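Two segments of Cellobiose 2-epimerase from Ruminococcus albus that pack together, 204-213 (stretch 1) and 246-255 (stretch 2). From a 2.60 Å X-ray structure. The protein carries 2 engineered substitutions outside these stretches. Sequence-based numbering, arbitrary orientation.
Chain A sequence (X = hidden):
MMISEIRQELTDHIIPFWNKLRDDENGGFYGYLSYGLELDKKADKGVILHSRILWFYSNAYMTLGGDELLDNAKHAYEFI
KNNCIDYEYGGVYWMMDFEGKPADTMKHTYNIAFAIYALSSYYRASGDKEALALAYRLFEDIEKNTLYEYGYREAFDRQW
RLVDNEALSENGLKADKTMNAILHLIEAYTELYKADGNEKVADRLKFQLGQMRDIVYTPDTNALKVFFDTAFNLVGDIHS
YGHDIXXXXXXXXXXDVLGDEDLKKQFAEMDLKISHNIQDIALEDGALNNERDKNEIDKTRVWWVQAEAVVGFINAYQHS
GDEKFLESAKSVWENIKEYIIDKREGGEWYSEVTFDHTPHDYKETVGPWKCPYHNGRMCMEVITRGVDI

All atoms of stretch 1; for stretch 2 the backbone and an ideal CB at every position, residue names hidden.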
# COMPACT_ATOMS: atom_id res chain seq x y z
N ARG A 204 -10.87 12.73 11.34
CA ARG A 204 -9.54 12.18 11.54
C ARG A 204 -8.72 12.24 10.24
O ARG A 204 -7.55 12.65 10.25
CB ARG A 204 -9.63 10.75 12.07
CG ARG A 204 -10.55 10.60 13.27
CD ARG A 204 -10.22 11.59 14.34
NE ARG A 204 -8.84 11.47 14.80
CZ ARG A 204 -8.00 12.50 14.91
NH1 ARG A 204 -8.40 13.72 14.61
NH2 ARG A 204 -6.76 12.29 15.33
N LEU A 205 -9.36 11.86 9.13
CA LEU A 205 -8.76 11.97 7.80
C LEU A 205 -8.18 13.35 7.55
O LEU A 205 -7.06 13.47 7.04
CB LEU A 205 -9.80 11.68 6.71
CG LEU A 205 -9.43 10.88 5.44
CD1 LEU A 205 -10.25 11.35 4.27
CD2 LEU A 205 -7.94 10.90 5.06
N LYS A 206 -8.94 14.40 7.88
CA LYS A 206 -8.47 15.75 7.59
C LYS A 206 -7.28 16.09 8.48
O LYS A 206 -6.34 16.78 8.07
CB LYS A 206 -9.60 16.78 7.72
CG LYS A 206 -10.57 16.81 6.54
CD LYS A 206 -11.87 17.53 6.91
CE LYS A 206 -12.86 17.56 5.73
NZ LYS A 206 -13.67 18.84 5.64
N PHE A 207 -7.29 15.57 9.70
CA PHE A 207 -6.16 15.75 10.58
C PHE A 207 -4.89 15.08 10.01
O PHE A 207 -3.79 15.64 10.06
CB PHE A 207 -6.49 15.24 11.97
CG PHE A 207 -5.28 15.01 12.83
CD1 PHE A 207 -4.74 13.74 12.95
CD2 PHE A 207 -4.68 16.05 13.52
CE1 PHE A 207 -3.62 13.51 13.74
CE2 PHE A 207 -3.57 15.83 14.31
CZ PHE A 207 -3.03 14.55 14.41
N GLN A 208 -5.06 13.89 9.43
CA GLN A 208 -3.93 13.21 8.81
C GLN A 208 -3.40 13.96 7.60
O GLN A 208 -2.19 14.10 7.43
CB GLN A 208 -4.31 11.77 8.45
CG GLN A 208 -4.54 10.89 9.66
CD GLN A 208 -5.63 9.86 9.44
OE1 GLN A 208 -6.08 9.62 8.30
NE2 GLN A 208 -6.08 9.24 10.52
N LEU A 209 -4.31 14.43 6.74
CA LEU A 209 -3.93 15.26 5.62
C LEU A 209 -3.11 16.47 6.10
O LEU A 209 -2.04 16.74 5.56
CB LEU A 209 -5.16 15.72 4.84
CG LEU A 209 -5.63 14.90 3.63
CD1 LEU A 209 -4.77 13.69 3.39
CD2 LEU A 209 -7.07 14.50 3.78
N GLY A 210 -3.60 17.17 7.12
CA GLY A 210 -2.91 18.33 7.67
C GLY A 210 -1.49 18.02 8.11
O GLY A 210 -0.56 18.81 7.88
N GLN A 211 -1.31 16.87 8.73
CA GLN A 211 0.02 16.46 9.18
C GLN A 211 0.96 16.26 7.98
O GLN A 211 2.14 16.64 8.03
CB GLN A 211 -0.06 15.19 10.01
CG GLN A 211 -0.67 15.39 11.37
CD GLN A 211 -0.19 14.37 12.38
OE1 GLN A 211 -0.19 13.16 12.11
NE2 GLN A 211 0.24 14.85 13.55
N MET A 212 0.43 15.66 6.92
CA MET A 212 1.20 15.51 5.70
C MET A 212 1.62 16.88 5.17
O MET A 212 2.77 17.04 4.78
CB MET A 212 0.44 14.71 4.64
CG MET A 212 0.25 13.23 5.02
SD MET A 212 1.71 12.19 5.00
CE MET A 212 2.25 12.45 3.35
N ARG A 213 0.70 17.85 5.17
CA ARG A 213 1.01 19.18 4.64
C ARG A 213 1.90 20.02 5.58
O ARG A 213 2.86 20.65 5.14
CB ARG A 213 -0.27 19.94 4.25
CG ARG A 213 -0.26 21.42 4.64
CD ARG A 213 -1.36 22.29 4.01
NE ARG A 213 -2.75 21.99 4.42
CZ ARG A 213 -3.24 22.08 5.66
NH1 ARG A 213 -2.47 22.44 6.68
NH2 ARG A 213 -4.52 21.79 5.88
N UNK A 246 3.66 7.80 -4.51
CA UNK A 246 2.44 7.15 -4.04
C UNK A 246 1.55 8.12 -3.25
O UNK A 246 0.34 8.20 -3.47
CB UNK A 246 2.79 5.94 -3.17
N UNK A 247 2.17 8.86 -2.33
CA UNK A 247 1.43 9.83 -1.53
C UNK A 247 0.70 10.85 -2.39
O UNK A 247 -0.41 11.26 -2.06
CB UNK A 247 2.38 10.55 -0.57
N UNK A 248 1.31 11.26 -3.51
CA UNK A 248 0.68 12.28 -4.35
C UNK A 248 -0.71 11.90 -4.82
O UNK A 248 -1.65 12.68 -4.66
CB UNK A 248 1.56 12.56 -5.57
N UNK A 249 -0.86 10.72 -5.42
CA UNK A 249 -2.18 10.32 -5.90
C UNK A 249 -3.13 9.88 -4.77
O UNK A 249 -4.33 10.08 -4.86
CB UNK A 249 -2.03 9.18 -6.91
N UNK A 250 -2.57 9.31 -3.72
CA UNK A 250 -3.34 8.89 -2.56
C UNK A 250 -3.98 10.09 -1.86
O UNK A 250 -5.11 10.03 -1.40
CB UNK A 250 -2.45 8.12 -1.58
N UNK A 251 -3.24 11.19 -1.79
CA UNK A 251 -3.76 12.38 -1.13
C UNK A 251 -4.83 13.10 -1.96
O UNK A 251 -5.81 13.61 -1.41
CB UNK A 251 -2.61 13.34 -0.83
N UNK A 252 -4.65 13.12 -3.29
CA UNK A 252 -5.66 13.66 -4.20
C UNK A 252 -6.91 12.82 -4.08
O UNK A 252 -8.02 13.35 -4.02
CB UNK A 252 -5.16 13.69 -5.65
N UNK A 253 -6.72 11.50 -4.04
CA UNK A 253 -7.83 10.57 -3.87
C UNK A 253 -8.61 10.94 -2.62
O UNK A 253 -9.83 11.08 -2.67
CB UNK A 253 -7.33 9.13 -3.79
N UNK A 254 -7.92 11.12 -1.50
CA UNK A 254 -8.56 11.51 -0.24
C UNK A 254 -9.38 12.81 -0.38
O UNK A 254 -10.52 12.89 0.09
CB UNK A 254 -7.50 11.68 0.85
N UNK A 255 -8.79 13.82 -1.02
CA UNK A 255 -9.45 15.10 -1.19
C UNK A 255 -10.66 15.03 -2.10
O UNK A 255 -11.63 15.77 -1.92
CB UNK A 255 -8.46 16.12 -1.74

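Both stretches are helical, and their N-to-C directions are 143° apart, closer to antiparallel than parallel. The axes approach to 11.2 Å. Leu205, Leu209 and Met212 form an apolar strip along stretch 1, so apolar partners suit the positions opposite it.

Position 246 has helical backbone angles and an ideal CB with nothing of stretch 1 within 5.5 Å. Stretch 1 sets no preference. The residue is Glu246, whose OE2 is hydrogen-bonded elsewhere in the structure.

Position 247 points its CA-to-CB bond toward stretch 1. The ideal CB lies 4.4 Å from Met212 CE. A small apolar side chain fits. The residue is Ala247. Its CB meets Met212 CE at 4.3 Å.

Positions 248, 249 and 250 have ideal CB atoms beyond reach of stretch 1, so many side chains would do. They hold Thr248, Trp249 and Leu250. Trp249 NE1 is hydrogen-bonded elsewhere in the structure.

Position 251 lies near Leu209, with the two CA atoms 7.3 Å apart. Its CA-to-CB bond points sideways, and the ideal CB is 4.8 Å from Leu209 CD1. Beyond it lies the side chain of Met212. A flexible apolar chain such as methionine, or perhaps leucine, could reach both. The residue is Met251, with chi angles m, t, m. Its CG packs 4.2 Å from Leu209 CD1, and its SD lies 3.8 Å from Met212 CB. The latter is the closest contact between the stretches.

Positions 252 and 253 have no part of stretch 1 near their ideal CB atoms, and polar or charged residues are as acceptable as others. They are Asp252 and Arg253. Asp252 OD2 and both terminal nitrogens of Arg253 are hydrogen-bonded elsewhere in the structure.

Position 254 points toward stretch 1. The ideal CB is 4.1 Å from Leu209 CD2 and 4.3 Å from Leu205 CD2, so two leucine methyls already meet a CB here, leaving little room beyond it in their direction. No charge or polar side-chain group is offered here. A small side chain suits best, alanine or perhaps glycine or serine. The residue is Ala254. Its CB touches Leu209 CD2 at 4.1 Å and Leu205 CD2 at 4.2 Å.

Position 255 points sideways, with nothing of stretch 1 within 5.5 Å of the ideal CB. Stretch 1 leaves the choice open here. The residue is Cys255, in the m rotamer. Its SG lies 4.8 Å from Leu209 CD2, the nearest approach of this side chain to stretch 1.

Stretch 2 (246-255) EATWLMDRAC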
# COMPACT_ATOMS: atom_id res chain seq x y z
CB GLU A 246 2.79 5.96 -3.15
CG GLU A 246 1.60 5.14 -2.73
CD GLU A 246 1.96 4.09 -1.70
OE1 GLU A 246 3.10 4.13 -1.18
OE2 GLU A 246 1.11 3.22 -1.42
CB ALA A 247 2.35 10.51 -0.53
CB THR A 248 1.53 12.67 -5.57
OG1 THR A 248 1.68 11.54 -6.46
CG2 THR A 248 2.89 13.21 -5.13
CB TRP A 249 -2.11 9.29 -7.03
CG TRP A 249 -1.81 7.87 -6.63
CD1 TRP A 249 -0.58 7.27 -6.60
CD2 TRP A 249 -2.75 6.85 -6.25
NE1 TRP A 249 -0.69 5.96 -6.22
CE2 TRP A 249 -2.01 5.67 -6.00
CE3 TRP A 249 -4.14 6.82 -6.10
CZ2 TRP A 249 -2.62 4.47 -5.61
CZ3 TRP A 249 -4.74 5.63 -5.71
CH2 TRP A 249 -3.98 4.46 -5.46
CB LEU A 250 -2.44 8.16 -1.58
CG LEU A 250 -2.68 6.66 -1.43
CD1 LEU A 250 -3.34 6.10 -2.67
CD2 LEU A 250 -1.39 5.94 -1.10
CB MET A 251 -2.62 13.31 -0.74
CG MET A 251 -1.90 12.86 0.50
SD MET A 251 -0.65 14.00 1.12
CE MET A 251 0.49 14.12 -0.24
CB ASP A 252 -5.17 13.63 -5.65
CG ASP A 252 -4.17 14.73 -5.96
OD1 ASP A 252 -4.08 15.70 -5.18
OD2 ASP A 252 -3.46 14.62 -6.99
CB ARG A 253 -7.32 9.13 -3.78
CG ARG A 253 -8.35 8.06 -3.39
CD ARG A 253 -9.49 7.94 -4.39
NE ARG A 253 -9.09 8.26 -5.76
CZ ARG A 253 -8.67 7.36 -6.65
NH1 ARG A 253 -8.59 6.07 -6.32
NH2 ARG A 253 -8.33 7.75 -7.89
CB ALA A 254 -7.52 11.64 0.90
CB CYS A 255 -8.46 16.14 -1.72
SG CYS A 255 -7.21 16.59 -0.52
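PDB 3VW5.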